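Local coordinates for LPXTG-motif cell wall anchor domain protein (Mobiluncus mulieris, PDB 5U5O) that forms part of a giant cell-surface adhesin, probably anchored to the bacterial cell wall, whose Ig-like domains are locked by intramolecular covalent cross-links, at residues Pro3-Ala9 / Val122-Leu126; Arg34-Glu40 / Asp91-Tyr95; Glu40-Ile46 / Thr68-Ala74; Lys65-Thr69 / Val135-Val140; Trp127-Thr131 / Val140-Ser146. Where two conformers were deposited one is given. Numbering follows the deposited sequence.

Interaction 1. Residues Pro3-Ala9 / Val122-Leu126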
# COMPACT_ATOMS: atom_id res chain seq x y z
N PRO A 3 18.11 23.29 22.28
CA PRO A 3 18.24 22.27 21.24
C PRO A 3 16.89 21.86 20.69
O PRO A 3 15.89 21.81 21.39
CB PRO A 3 18.96 21.16 21.96
CG PRO A 3 18.66 21.32 23.39
CD PRO A 3 18.53 22.79 23.60
N GLY A 4 16.92 21.46 19.41
CA GLY A 4 15.73 20.93 18.71
C GLY A 4 16.12 19.71 17.87
O GLY A 4 17.30 19.43 17.70
N VAL A 5 15.11 19.00 17.37
CA VAL A 5 15.36 17.84 16.52
C VAL A 5 14.31 17.83 15.42
O VAL A 5 13.15 18.12 15.61
CB VAL A 5 15.43 16.53 17.35
CG1 VAL A 5 14.12 16.18 18.03
CG2 VAL A 5 15.90 15.36 16.48
N GLY A 6 14.77 17.42 14.24
CA GLY A 6 13.90 17.19 13.08
C GLY A 6 14.40 15.97 12.32
O GLY A 6 15.48 15.44 12.61
N THR A 7 13.61 15.51 11.35
CA THR A 7 13.95 14.31 10.60
C THR A 7 13.46 14.44 9.18
O THR A 7 12.47 15.12 8.90
CB THR A 7 13.33 13.07 11.25
OG1 THR A 7 11.91 13.24 11.32
CG2 THR A 7 13.90 12.72 12.59
N TYR A 8 14.13 13.71 8.30
CA TYR A 8 13.67 13.52 6.92
C TYR A 8 13.76 12.03 6.61
O TYR A 8 14.83 11.44 6.74
CB TYR A 8 14.53 14.32 5.96
CG TYR A 8 14.15 14.14 4.50
CD1 TYR A 8 12.91 14.57 4.03
CD2 TYR A 8 15.04 13.56 3.58
CE1 TYR A 8 12.54 14.43 2.70
CE2 TYR A 8 14.68 13.43 2.24
CZ TYR A 8 13.43 13.85 1.80
OH TYR A 8 13.07 13.72 0.48
N ALA A 9 12.62 11.45 6.31
CA ALA A 9 12.53 9.99 6.07
C ALA A 9 12.50 9.65 4.60
O ALA A 9 11.76 10.27 3.84
CB ALA A 9 11.29 9.46 6.74
N VAL A 122 7.82 8.67 10.94
CA VAL A 122 8.95 8.55 11.87
C VAL A 122 8.80 9.61 12.98
O VAL A 122 8.47 10.78 12.70
CB VAL A 122 10.26 8.81 11.15
CG1 VAL A 122 11.44 8.91 12.12
CG2 VAL A 122 10.50 7.68 10.16
N TYR A 123 8.95 9.17 14.23
CA TYR A 123 9.03 10.03 15.42
C TYR A 123 10.48 9.98 15.88
O TYR A 123 11.17 8.97 15.70
CB TYR A 123 8.12 9.45 16.49
CG TYR A 123 6.65 9.85 16.39
CD1 TYR A 123 6.06 10.26 15.19
CD2 TYR A 123 5.86 9.85 17.55
CE1 TYR A 123 4.72 10.64 15.14
CE2 TYR A 123 4.52 10.23 17.50
CZ TYR A 123 3.96 10.62 16.30
OH TYR A 123 2.64 10.99 16.27
N GLU A 124 10.95 11.08 16.50
CA GLU A 124 12.34 11.17 16.97
C GLU A 124 12.40 11.92 18.29
O GLU A 124 11.61 12.87 18.53
CB GLU A 124 13.23 11.91 15.96
CG GLU A 124 14.73 11.71 16.15
CD GLU A 124 15.22 10.38 15.58
OE1 GLU A 124 14.49 9.73 14.80
OE2 GLU A 124 16.34 9.98 15.95
N GLN A 125 13.30 11.50 19.17
CA GLN A 125 13.57 12.24 20.40
C GLN A 125 15.06 12.45 20.57
O GLN A 125 15.89 11.59 20.17
CB GLN A 125 12.98 11.54 21.63
CG GLN A 125 11.50 11.17 21.50
CD GLN A 125 11.30 9.87 20.70
OE1 GLN A 125 12.01 8.90 20.92
NE2 GLN A 125 10.35 9.87 19.77
N LEU A 126 15.38 13.57 21.23
CA LEU A 126 16.75 13.97 21.52
C LEU A 126 16.92 14.09 23.02
O LEU A 126 16.16 14.85 23.65
CB LEU A 126 17.04 15.32 20.86
CG LEU A 126 18.39 15.98 21.11
CD1 LEU A 126 19.52 15.15 20.51
CD2 LEU A 126 18.41 17.42 20.60

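Interaction 2. Residues Arg34-Glu40 / Asp91-Tyr95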
# COMPACT_ATOMS: atom_id res chain seq x y z
N ARG A 34 18.18 15.68 12.01
CA ARG A 34 18.67 17.07 11.98
C ARG A 34 18.62 17.62 13.41
O ARG A 34 17.55 17.69 14.00
CB ARG A 34 17.79 17.88 11.03
CG ARG A 34 17.57 17.28 9.65
CD ARG A 34 18.68 17.66 8.69
NE ARG A 34 18.57 19.07 8.25
CZ ARG A 34 19.37 19.65 7.36
NH1 ARG A 34 20.34 18.94 6.78
NH2 ARG A 34 19.22 20.93 7.01
N LEU A 35 19.80 17.93 13.93
CA LEU A 35 19.92 18.45 15.29
C LEU A 35 20.13 19.95 15.24
O LEU A 35 21.02 20.44 14.56
CB LEU A 35 21.07 17.82 16.01
CG LEU A 35 21.05 16.28 16.08
CD1 LEU A 35 22.29 15.75 16.79
CD2 LEU A 35 19.80 15.73 16.73
N TYR A 36 19.28 20.70 15.97
CA TYR A 36 19.21 22.18 15.89
C TYR A 36 19.77 22.83 17.14
O TYR A 36 19.33 22.48 18.23
CB TYR A 36 17.77 22.64 15.69
CG TYR A 36 17.07 21.96 14.55
CD1 TYR A 36 17.62 21.97 13.28
CD2 TYR A 36 15.87 21.33 14.74
CE1 TYR A 36 16.99 21.35 12.22
CE2 TYR A 36 15.23 20.68 13.68
CZ TYR A 36 15.80 20.73 12.43
OH TYR A 36 15.17 20.08 11.36
N ASN A 37 20.81 23.62 16.96
CA ASN A 37 21.34 24.45 18.08
C ASN A 37 21.80 23.59 19.25
O ASN A 37 21.63 23.96 20.42
CB ASN A 37 20.35 25.56 18.50
CG ASN A 37 20.23 26.61 17.45
OD1 ASN A 37 21.13 26.82 16.65
ND2 ASN A 37 19.15 27.38 17.52
N VAL A 38 22.44 22.47 18.92
CA VAL A 38 23.08 21.60 19.88
C VAL A 38 24.52 22.06 20.06
O VAL A 38 25.04 22.86 19.27
CB VAL A 38 23.03 20.11 19.43
CG1 VAL A 38 21.64 19.56 19.68
CG2 VAL A 38 23.45 19.90 17.97
N GLU A 39 25.17 21.53 21.08
CA GLU A 39 26.50 21.99 21.46
C GLU A 39 27.57 21.01 20.94
O GLU A 39 27.57 19.83 21.29
CB GLU A 39 26.60 22.10 22.99
CG GLU A 39 27.94 22.61 23.47
CD GLU A 39 27.96 22.89 24.97
OE1 GLU A 39 27.00 23.51 25.51
OE2 GLU A 39 28.94 22.49 25.62
N GLU A 40 28.52 21.55 20.19
CA GLU A 40 29.67 20.75 19.73
C GLU A 40 30.44 20.26 20.94
O GLU A 40 30.68 21.01 21.90
CB GLU A 40 30.57 21.57 18.81
CG GLU A 40 29.91 21.93 17.48
CD GLU A 40 30.77 22.78 16.56
OE1 GLU A 40 31.98 22.94 16.79
OE2 GLU A 40 30.21 23.29 15.58
N ASP A 91 19.78 32.00 11.80
CA ASP A 91 21.08 31.57 12.30
C ASP A 91 21.10 30.20 12.95
O ASP A 91 22.10 29.84 13.57
CB ASP A 91 21.66 32.62 13.27
CG ASP A 91 20.89 32.71 14.59
OD1 ASP A 91 19.83 32.09 14.74
OD2 ASP A 91 21.34 33.46 15.49
N VAL A 92 20.02 29.41 12.82
CA VAL A 92 20.03 28.06 13.37
C VAL A 92 21.22 27.24 12.87
O VAL A 92 21.55 27.29 11.69
CB VAL A 92 18.69 27.32 13.11
CG1 VAL A 92 18.44 27.06 11.63
CG2 VAL A 92 18.60 26.03 13.90
N LYS A 93 21.86 26.55 13.80
CA LYS A 93 22.98 25.67 13.49
C LYS A 93 22.42 24.26 13.42
O LYS A 93 21.84 23.75 14.36
CB LYS A 93 24.09 25.78 14.52
CG LYS A 93 24.76 27.16 14.48
CD LYS A 93 25.83 27.32 15.55
CE LYS A 93 26.31 28.76 15.65
NZ LYS A 93 27.11 29.18 14.48
N VAL A 94 22.62 23.61 12.26
CA VAL A 94 22.06 22.27 11.96
C VAL A 94 23.18 21.25 11.81
O VAL A 94 24.13 21.52 11.10
CB VAL A 94 21.19 22.28 10.70
CG1 VAL A 94 20.50 20.93 10.52
CG2 VAL A 94 20.16 23.39 10.75
N TYR A 95 23.07 20.19 12.59
CA TYR A 95 24.01 19.08 12.52
C TYR A 95 23.25 17.82 12.13
O TYR A 95 22.23 17.49 12.74
CB TYR A 95 24.70 18.88 13.85
CG TYR A 95 25.46 20.10 14.30
CD1 TYR A 95 24.82 21.15 14.96
CD2 TYR A 95 26.83 20.23 14.05
CE1 TYR A 95 25.53 22.27 15.36
CE2 TYR A 95 27.53 21.36 14.47
CZ TYR A 95 26.86 22.38 15.12
OH TYR A 95 27.57 23.49 15.52
O HOH W 1 18.59 29.77 15.94
O HOH W 2 22.32 29.36 16.34

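Interaction 3. Residues Glu40-Ile46 / Thr68-Ala74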
# COMPACT_ATOMS: atom_id res chain seq x y z
N GLU A 40 28.52 21.55 20.19
CA GLU A 40 29.67 20.75 19.73
C GLU A 40 30.44 20.26 20.94
O GLU A 40 30.68 21.01 21.90
CB GLU A 40 30.57 21.57 18.81
CG GLU A 40 29.91 21.93 17.48
CD GLU A 40 30.77 22.78 16.56
OE1 GLU A 40 31.98 22.94 16.79
OE2 GLU A 40 30.21 23.29 15.58
N GLY A 41 30.81 18.98 20.90
CA GLY A 41 31.52 18.32 21.98
C GLY A 41 30.67 17.60 22.99
O GLY A 41 31.19 16.83 23.80
N LYS A 42 29.36 17.86 23.02
CA LYS A 42 28.47 17.11 23.89
C LYS A 42 27.98 15.84 23.20
O LYS A 42 27.84 15.80 21.98
CB LYS A 42 27.28 17.98 24.34
CG LYS A 42 27.71 19.15 25.25
CD LYS A 42 26.62 19.70 26.17
CE LYS A 42 26.44 18.86 27.44
NZ LYS A 42 25.35 19.37 28.32
N THR A 43 27.64 14.86 24.03
CA THR A 43 27.15 13.57 23.59
C THR A 43 25.68 13.43 23.94
O THR A 43 25.33 13.32 25.10
CB THR A 43 27.94 12.39 24.18
OG1 THR A 43 29.31 12.54 23.79
CG2 THR A 43 27.39 11.04 23.67
N TYR A 44 24.85 13.39 22.92
CA TYR A 44 23.41 13.26 23.03
C TYR A 44 23.02 11.82 22.69
O TYR A 44 23.78 11.09 22.02
CB TYR A 44 22.72 14.16 22.02
CG TYR A 44 23.00 15.63 22.25
CD1 TYR A 44 24.16 16.21 21.79
CD2 TYR A 44 22.06 16.45 22.87
CE1 TYR A 44 24.43 17.57 22.01
CE2 TYR A 44 22.32 17.80 23.07
CZ TYR A 44 23.50 18.35 22.63
OH TYR A 44 23.82 19.69 22.83
N ALA A 45 21.85 11.41 23.16
CA ALA A 45 21.22 10.18 22.67
C ALA A 45 20.05 10.58 21.79
O ALA A 45 19.30 11.52 22.09
CB ALA A 45 20.74 9.29 23.80
N ILE A 46 19.90 9.85 20.69
CA ILE A 46 18.76 9.99 19.79
C ILE A 46 18.00 8.69 19.67
O ILE A 46 18.62 7.60 19.68
CB ILE A 46 19.16 10.57 18.41
CG1 ILE A 46 20.30 9.78 17.76
CG2 ILE A 46 19.49 12.06 18.58
CD1 ILE A 46 20.53 10.19 16.32
N THR A 68 20.72 5.48 19.55
CA THR A 68 22.18 5.56 19.54
C THR A 68 22.63 6.84 20.24
O THR A 68 21.80 7.68 20.59
CB THR A 68 22.75 5.51 18.10
OG1 THR A 68 24.19 5.40 18.14
CG2 THR A 68 22.35 6.72 17.26
N THR A 69 23.94 6.97 20.44
CA THR A 69 24.53 8.20 20.94
C THR A 69 25.28 8.90 19.83
O THR A 69 25.78 8.24 18.90
CB THR A 69 25.45 7.97 22.14
OG1 THR A 69 26.36 6.92 21.85
CG2 THR A 69 24.64 7.61 23.38
N VAL A 70 25.33 10.23 19.91
CA VAL A 70 25.97 11.09 18.92
C VAL A 70 26.79 12.17 19.63
O VAL A 70 26.24 12.92 20.43
CB VAL A 70 24.93 11.83 18.06
CG1 VAL A 70 25.61 12.81 17.12
CG2 VAL A 70 24.07 10.85 17.27
N LYS A 71 28.08 12.24 19.33
CA LYS A 71 28.93 13.31 19.83
C LYS A 71 28.99 14.35 18.74
O LYS A 71 29.53 14.13 17.67
CB LYS A 71 30.31 12.81 20.22
CG LYS A 71 31.10 13.90 20.95
CD LYS A 71 32.41 13.38 21.51
CE LYS A 71 33.09 14.46 22.32
NZ LYS A 71 34.34 13.95 22.93
N VAL A 72 28.41 15.51 19.02
CA VAL A 72 28.24 16.50 17.98
C VAL A 72 29.57 17.15 17.64
O VAL A 72 30.35 17.51 18.55
CB VAL A 72 27.22 17.55 18.42
CG1 VAL A 72 27.12 18.70 17.43
CG2 VAL A 72 25.87 16.86 18.59
N THR A 73 29.85 17.29 16.35
CA THR A 73 31.09 17.90 15.88
C THR A 73 30.84 18.75 14.62
O THR A 73 29.85 18.56 13.92
CB THR A 73 32.16 16.82 15.63
OG1 THR A 73 33.43 17.45 15.42
CG2 THR A 73 31.80 15.95 14.43
N ALA A 74 31.73 19.71 14.38
CA ALA A 74 31.60 20.65 13.26
C ALA A 74 31.44 19.99 11.91
O ALA A 74 30.70 20.49 11.07
CB ALA A 74 32.78 21.61 13.24
O HOH W 3 33.51 20.48 16.54
O HOH W 4 34.00 16.81 24.28

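Interaction 4. Residues Lys65-Thr69 / Val135-Val140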
# COMPACT_ATOMS: atom_id res chain seq x y z
N LYS A 65 12.20 0.45 15.77
CA LYS A 65 12.81 1.38 16.73
C LYS A 65 14.31 1.36 16.56
O LYS A 65 14.89 0.32 16.25
CB LYS A 65 12.49 0.96 18.16
CG LYS A 65 11.04 1.00 18.57
CD LYS A 65 10.93 0.52 20.01
CE LYS A 65 9.51 0.55 20.52
NZ LYS A 65 9.46 0.30 21.99
N ALA A 66 14.97 2.49 16.77
CA ALA A 66 16.43 2.58 16.79
C ALA A 66 16.86 3.62 17.78
O ALA A 66 16.19 4.65 17.94
CB ALA A 66 16.97 2.97 15.43
N ALA A 67 18.01 3.43 18.42
CA ALA A 67 18.56 4.44 19.35
C ALA A 67 20.06 4.36 19.30
O ALA A 67 20.61 3.30 19.01
CB ALA A 67 18.04 4.23 20.76
N THR A 68 20.72 5.48 19.55
CA THR A 68 22.18 5.56 19.54
C THR A 68 22.63 6.84 20.24
O THR A 68 21.80 7.68 20.59
CB THR A 68 22.75 5.51 18.10
OG1 THR A 68 24.19 5.40 18.14
CG2 THR A 68 22.35 6.72 17.26
N THR A 69 23.94 6.97 20.44
CA THR A 69 24.53 8.20 20.94
C THR A 69 25.28 8.90 19.83
O THR A 69 25.78 8.24 18.90
CB THR A 69 25.45 7.97 22.14
OG1 THR A 69 26.36 6.92 21.85
CG2 THR A 69 24.64 7.61 23.38
N VAL A 135 21.48 3.49 26.99
CA VAL A 135 20.90 3.39 25.66
C VAL A 135 21.25 2.01 25.12
O VAL A 135 22.41 1.57 25.21
CB VAL A 135 21.40 4.55 24.76
CG1 VAL A 135 22.88 4.42 24.42
CG2 VAL A 135 20.59 4.69 23.49
N ASN A 136 20.24 1.32 24.62
CA ASN A 136 20.46 0.11 23.86
C ASN A 136 20.15 0.45 22.40
O ASN A 136 19.92 1.62 22.10
CB ASN A 136 19.68 -1.07 24.46
CG ASN A 136 18.17 -0.92 24.39
OD1 ASN A 136 17.63 -0.32 23.46
ND2 ASN A 136 17.48 -1.50 25.37
N ASP A 137 20.13 -0.52 21.50
CA ASP A 137 19.98 -0.17 20.07
C ASP A 137 18.54 0.09 19.61
O ASP A 137 18.34 0.44 18.42
CB ASP A 137 20.69 -1.18 19.17
CG ASP A 137 20.03 -2.56 19.16
OD1 ASP A 137 18.94 -2.79 19.74
OD2 ASP A 137 20.66 -3.45 18.55
N THR A 138 17.59 -0.03 20.55
CA THR A 138 16.18 0.27 20.28
C THR A 138 15.58 1.41 21.10
O THR A 138 14.70 2.09 20.59
CB THR A 138 15.29 -0.99 20.47
OG1 THR A 138 15.46 -1.51 21.80
CG2 THR A 138 15.63 -2.08 19.44
N GLU A 139 16.00 1.60 22.35
CA GLU A 139 15.36 2.55 23.27
C GLU A 139 16.37 3.25 24.14
O GLU A 139 17.46 2.72 24.40
CB GLU A 139 14.38 1.82 24.19
CG GLU A 139 13.25 1.08 23.49
CD GLU A 139 12.27 0.48 24.46
OE1 GLU A 139 12.71 -0.11 25.48
OE2 GLU A 139 11.05 0.59 24.22
N VAL A 140 16.00 4.45 24.57
CA VAL A 140 16.70 5.18 25.62
C VAL A 140 15.92 4.95 26.92
O VAL A 140 14.70 5.14 26.96
CB VAL A 140 16.75 6.69 25.30
CG1 VAL A 140 17.41 7.48 26.42
CG2 VAL A 140 17.47 6.94 23.98

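Interaction 5. Residues Trp127-Thr131 / Val140-Ser146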
# COMPACT_ATOMS: atom_id res chain seq x y z
N TRP A 127 17.95 13.45 23.57
CA TRP A 127 18.21 13.40 25.01
C TRP A 127 19.56 14.06 25.26
O TRP A 127 20.57 13.72 24.63
CB TRP A 127 18.24 11.95 25.52
CG TRP A 127 16.95 11.20 25.43
CD1 TRP A 127 16.41 10.63 24.32
CD2 TRP A 127 16.07 10.88 26.52
NE1 TRP A 127 15.23 10.01 24.63
CE2 TRP A 127 15.00 10.13 25.97
CE3 TRP A 127 16.07 11.15 27.89
CZ2 TRP A 127 13.95 9.65 26.75
CZ3 TRP A 127 15.03 10.67 28.66
CH2 TRP A 127 13.97 9.93 28.09
N ALA A 128 19.60 15.02 26.18
CA ALA A 128 20.86 15.67 26.55
C ALA A 128 21.78 14.74 27.33
O ALA A 128 21.33 13.80 27.99
CB ALA A 128 20.62 16.94 27.35
N GLU A 129 23.06 15.04 27.27
CA GLU A 129 24.08 14.29 28.00
C GLU A 129 23.69 14.21 29.50
O GLU A 129 23.22 15.19 30.09
CB GLU A 129 25.43 14.98 27.80
CG GLU A 129 26.63 14.14 28.21
CD GLU A 129 27.95 14.83 27.96
OE1 GLU A 129 28.16 15.40 26.87
OE2 GLU A 129 28.82 14.78 28.87
N GLY A 130 23.79 13.01 30.07
CA GLY A 130 23.52 12.76 31.48
C GLY A 130 22.08 12.53 31.90
O GLY A 130 21.81 12.26 33.08
N THR A 131 21.14 12.62 30.95
CA THR A 131 19.70 12.53 31.26
C THR A 131 19.12 11.12 31.07
O THR A 131 17.94 10.89 31.35
CB THR A 131 18.88 13.52 30.42
OG1 THR A 131 18.93 13.16 29.03
CG2 THR A 131 19.39 14.96 30.61
N VAL A 140 16.00 4.45 24.57
CA VAL A 140 16.70 5.18 25.62
C VAL A 140 15.92 4.95 26.92
O VAL A 140 14.70 5.14 26.96
CB VAL A 140 16.75 6.69 25.30
CG1 VAL A 140 17.41 7.48 26.42
CG2 VAL A 140 17.47 6.94 23.98
N THR A 141 16.63 4.54 27.97
CA THR A 141 16.05 4.39 29.31
C THR A 141 16.25 5.71 30.05
O THR A 141 17.39 6.15 30.20
CB THR A 141 16.74 3.26 30.09
OG1 THR A 141 16.72 2.06 29.31
CG2 THR A 141 16.03 2.99 31.42
N PRO A 142 15.16 6.34 30.54
CA PRO A 142 15.34 7.56 31.32
C PRO A 142 15.88 7.31 32.73
O PRO A 142 15.93 6.17 33.19
CB PRO A 142 13.93 8.14 31.40
CG PRO A 142 13.02 6.98 31.24
CD PRO A 142 13.73 6.02 30.33
N LYS A 143 16.28 8.40 33.38
CA LYS A 143 16.60 8.39 34.80
C LYS A 143 15.32 8.76 35.52
O LYS A 143 15.00 9.95 35.64
CB LYS A 143 17.70 9.38 35.13
CG LYS A 143 19.02 9.04 34.49
CD LYS A 143 20.14 9.83 35.11
CE LYS A 143 21.48 9.43 34.52
NZ LYS A 143 22.56 10.31 35.00
N GLY A 144 14.58 7.76 35.97
CA GLY A 144 13.30 7.97 36.64
C GLY A 144 12.32 8.72 35.76
O GLY A 144 11.85 8.19 34.75
N LYS A 145 12.05 9.98 36.12
CA LYS A 145 11.08 10.81 35.42
C LYS A 145 11.66 11.64 34.28
O LYS A 145 10.92 12.40 33.65
CB LYS A 145 10.40 11.76 36.41
N SER A 146 12.96 11.51 33.99
CA SER A 146 13.61 12.35 32.98
C SER A 146 12.99 12.18 31.59
O SER A 146 12.44 11.12 31.26
CB SER A 146 15.12 12.10 32.91
OG SER A 146 15.42 10.92 32.18

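Interaction 1. Residues Pro3-Ala9 / Val122-Leu126
Leu126 reaches across to the start of Pro3-Ala9, where its CB lies 4.0 Å from Val5 CB. Its CD2 methyl sits 4.0 Å from Pro3 CB and 3.7 Å from Gly4 O. Val5 then bridges to the next inward-facing residue of the other strand, its CG2 lying 3.8 Å from Glu124 CG, so the aliphatic part of the glutamate takes part in the packing. At Thr7 the CG2 methyl comes to 3.5 Å from Glu124 CB, and at the far end Ala9 CB meets Val122 CG2 at 3.9 Å. The general principle is that of the beta sandwich of an Ig-like fold: two strands from different sheets meet face to face through every second residue. The segment axes approach to 7.1 Å and run roughly antiparallel, at 152°, too far apart for main-chain pairing, and most of the main-chain bonds run to neighbours on each side, Gly4 and Gly6 to Tyr36 and Arg34 and Val122 to Gln160, while Ala9 bonds across to Ser159 of strand 150-178. Tyr123 and Gln125 point from the opposite face of their strand, the latter bonding to Gln49 and Asn153. Thr7 has a further role, since its OG1 is joined covalently to CD of Gln160. This is the ester bond that defines the T-Q domain family, and it ties the first strand of the domain to strand 150-178 beside the contact.

Interaction 2. Residues Arg34-Glu40 / Asp91-Tyr95
Main-chain groups do most of the bonding here. Leu35 and Tyr95 form an antiparallel hydrogen-bonded pair, Leu35 N donating to Tyr95 O at 2.7 Å and Tyr95 N to Leu35 O at 2.9 Å. Two residues on, Asn37 N gives to Lys93 O at 2.8 Å, but the return bond changes character: Lys93 N donates to the side-chain atom Asn37 OD1 at 3.0 Å. Asn37 has turned into a left-handed backbone conformation, and its amide stands in for the carbonyl that a continuing strand would offer. Two waters complete this end, one joining Asn37 ND2 to Asp91 OD1, the other donating to Asn37 OD1 and Asp91 O. Asp91 OD2 has a salt bridge to Lys1. At the other end Tyr95 OH donates to Glu40 OE2 at 2.6 Å. Arg34 is satisfied by Glu84, Glu96 and Pro79 O, leaving Val94 CG1 over one face of its guanidinium, and Tyr36 OH bonds to Glu84. Between the polar groups, Val38 CG2 packs 3.5 Å from Tyr95 CD1, and Tyr36 CD1 lies 3.9 Å from Val94 CG2. The arrangement is that of two neighbouring antiparallel strands in one sheet of an Ig-like sandwich, where regular pairing gives way to a loop.

Interaction 3. Residues Glu40-Ile46 / Thr68-Ala74
Backbone hydrogen bonds dominate this beta hairpin. Tyr44 N to Val70 O (2.9 Å) and Val70 N to Tyr44 O (2.8 Å) make one reciprocal pair; Ile46 N to Thr68 O (2.9 Å) and Thr68 N to Ile46 O (3.0 Å) make the next. Beyond the strands, Gly41 N donates to Val72 O at 2.8 Å and Val72 N to Lys42 O at 3.0 Å. Two residues thus face one, a G1 beta bulge whose first position, at positive phi, calls for glycine. Apolar contacts gather on the Tyr44-Ile46 face: Ile46 CD1 meets Val70 CG2 and Tyr44 CD1 meets Val72 CG2, each at 3.7 Å. Tyr44 OH bonds to Glu39 N. One water joins Glu40 OE1 to Ala74 N, while Glu40 OE2 accepts from Tyr95 OH. The other face carries Thr43, Ala45, Thr69 and Lys71. The chemistry implies a ribbon with register fixed by main-chain bonds, a mostly apolar face turned into the sandwich and a mixed one, partly covered by Trp127 and Tyr132, opposite.

Interaction 4. Residues Lys65-Thr69 / Val135-Val140
An Asx turn shapes the tip of the short hairpin between strands 132-135 and 140-142, and that tip docks against strand 64-71. Asn136 OD1 accepts from Thr138 N at 2.9 Å, from Glu139 N at 2.8 Å and from Thr138 OG1 at 3.0 Å, while Asn136 N donates to Glu139 O at 3.1 Å. Organised this way, the loop presents the carbonyl of Asp137 to the strand: Ala67 N donates to Asp137 O at 3.0 Å, and the CA of Ala66 lies 3.3 Å from the same oxygen in a CA-H...O contact. Ala66 and Thr68 turn their backbone bonds the other way, to Gly48 and Ile46 of strand 43-52. Beside this bond the methyl of Ala67 enters the curl of the loop, its CB 3.5 Å from Asn136 O, 3.7 Å from Glu139 N and 3.8 Å from Val135 CG2. Thr69 CG2 adds a contact at 3.8 Å to Val135 CG1. At the opposite end, an extended Lys65 forms a salt bridge, its NZ 2.8 Å from Glu139 OE2. The chemistry implies docking rather than sheet extension: one main-chain bond and a small methyl set the fit, and a surface charge pair closes one flank.

Interaction 5. Residues Trp127-Thr131 / Val140-Ser146
Both segments bend through tight turns, and the contact sets two beta turns side by side at an end of the T-Q domain, with an indole packed on the strand before the second. Ala128-Thr131 is a type II turn closed by Thr131 N to Ala128 O at 3.2 Å, and Lys143-Ser146 is a type II' turn closed by Ser146 N to Lys143 O at 3.1 Å. Each has a glycine, Gly130 or Gly144, at a position of positive phi. Before the turns, Trp127 faces strand 140-142. Val140 CG1 rests over its indole in a CH-pi contact, 3.6 Å from the centroid of the five-membered ring and only 9° off the normal, and Pro142 CB lies 3.8 Å from Trp127 CH2. Polar side chains then fasten turn to turn. The long arm of Lys143 brings NZ to 2.8 Å from Gly130 O. Ser146 works in both directions: its OG accepts from Lys143 N at 2.9 Å and donates to Thr131 O at 2.7 Å.

From the N terminus, interaction 1 closes the longest loop, from strand 4-10 to the facing segment 122-126, packing one sheet of the sandwich on the other. Nested inside it, interaction 2 joins neighbouring strands 26-36 and 94-104, and nested in that, interaction 3 closes the hairpin of 43-52 and 64-71; these two share Glu40. Interaction 4 starts on the strand where interaction 3 ends and crosses interactions 1 and 2, carrying the chain from 65-69 forward to the loop at 135-140. Interaction 5 follows interactions 1, 2 and 3 in series but crosses interaction 4, sharing Val140, and so ties the end of strand 118-127 to the small outer hairpin.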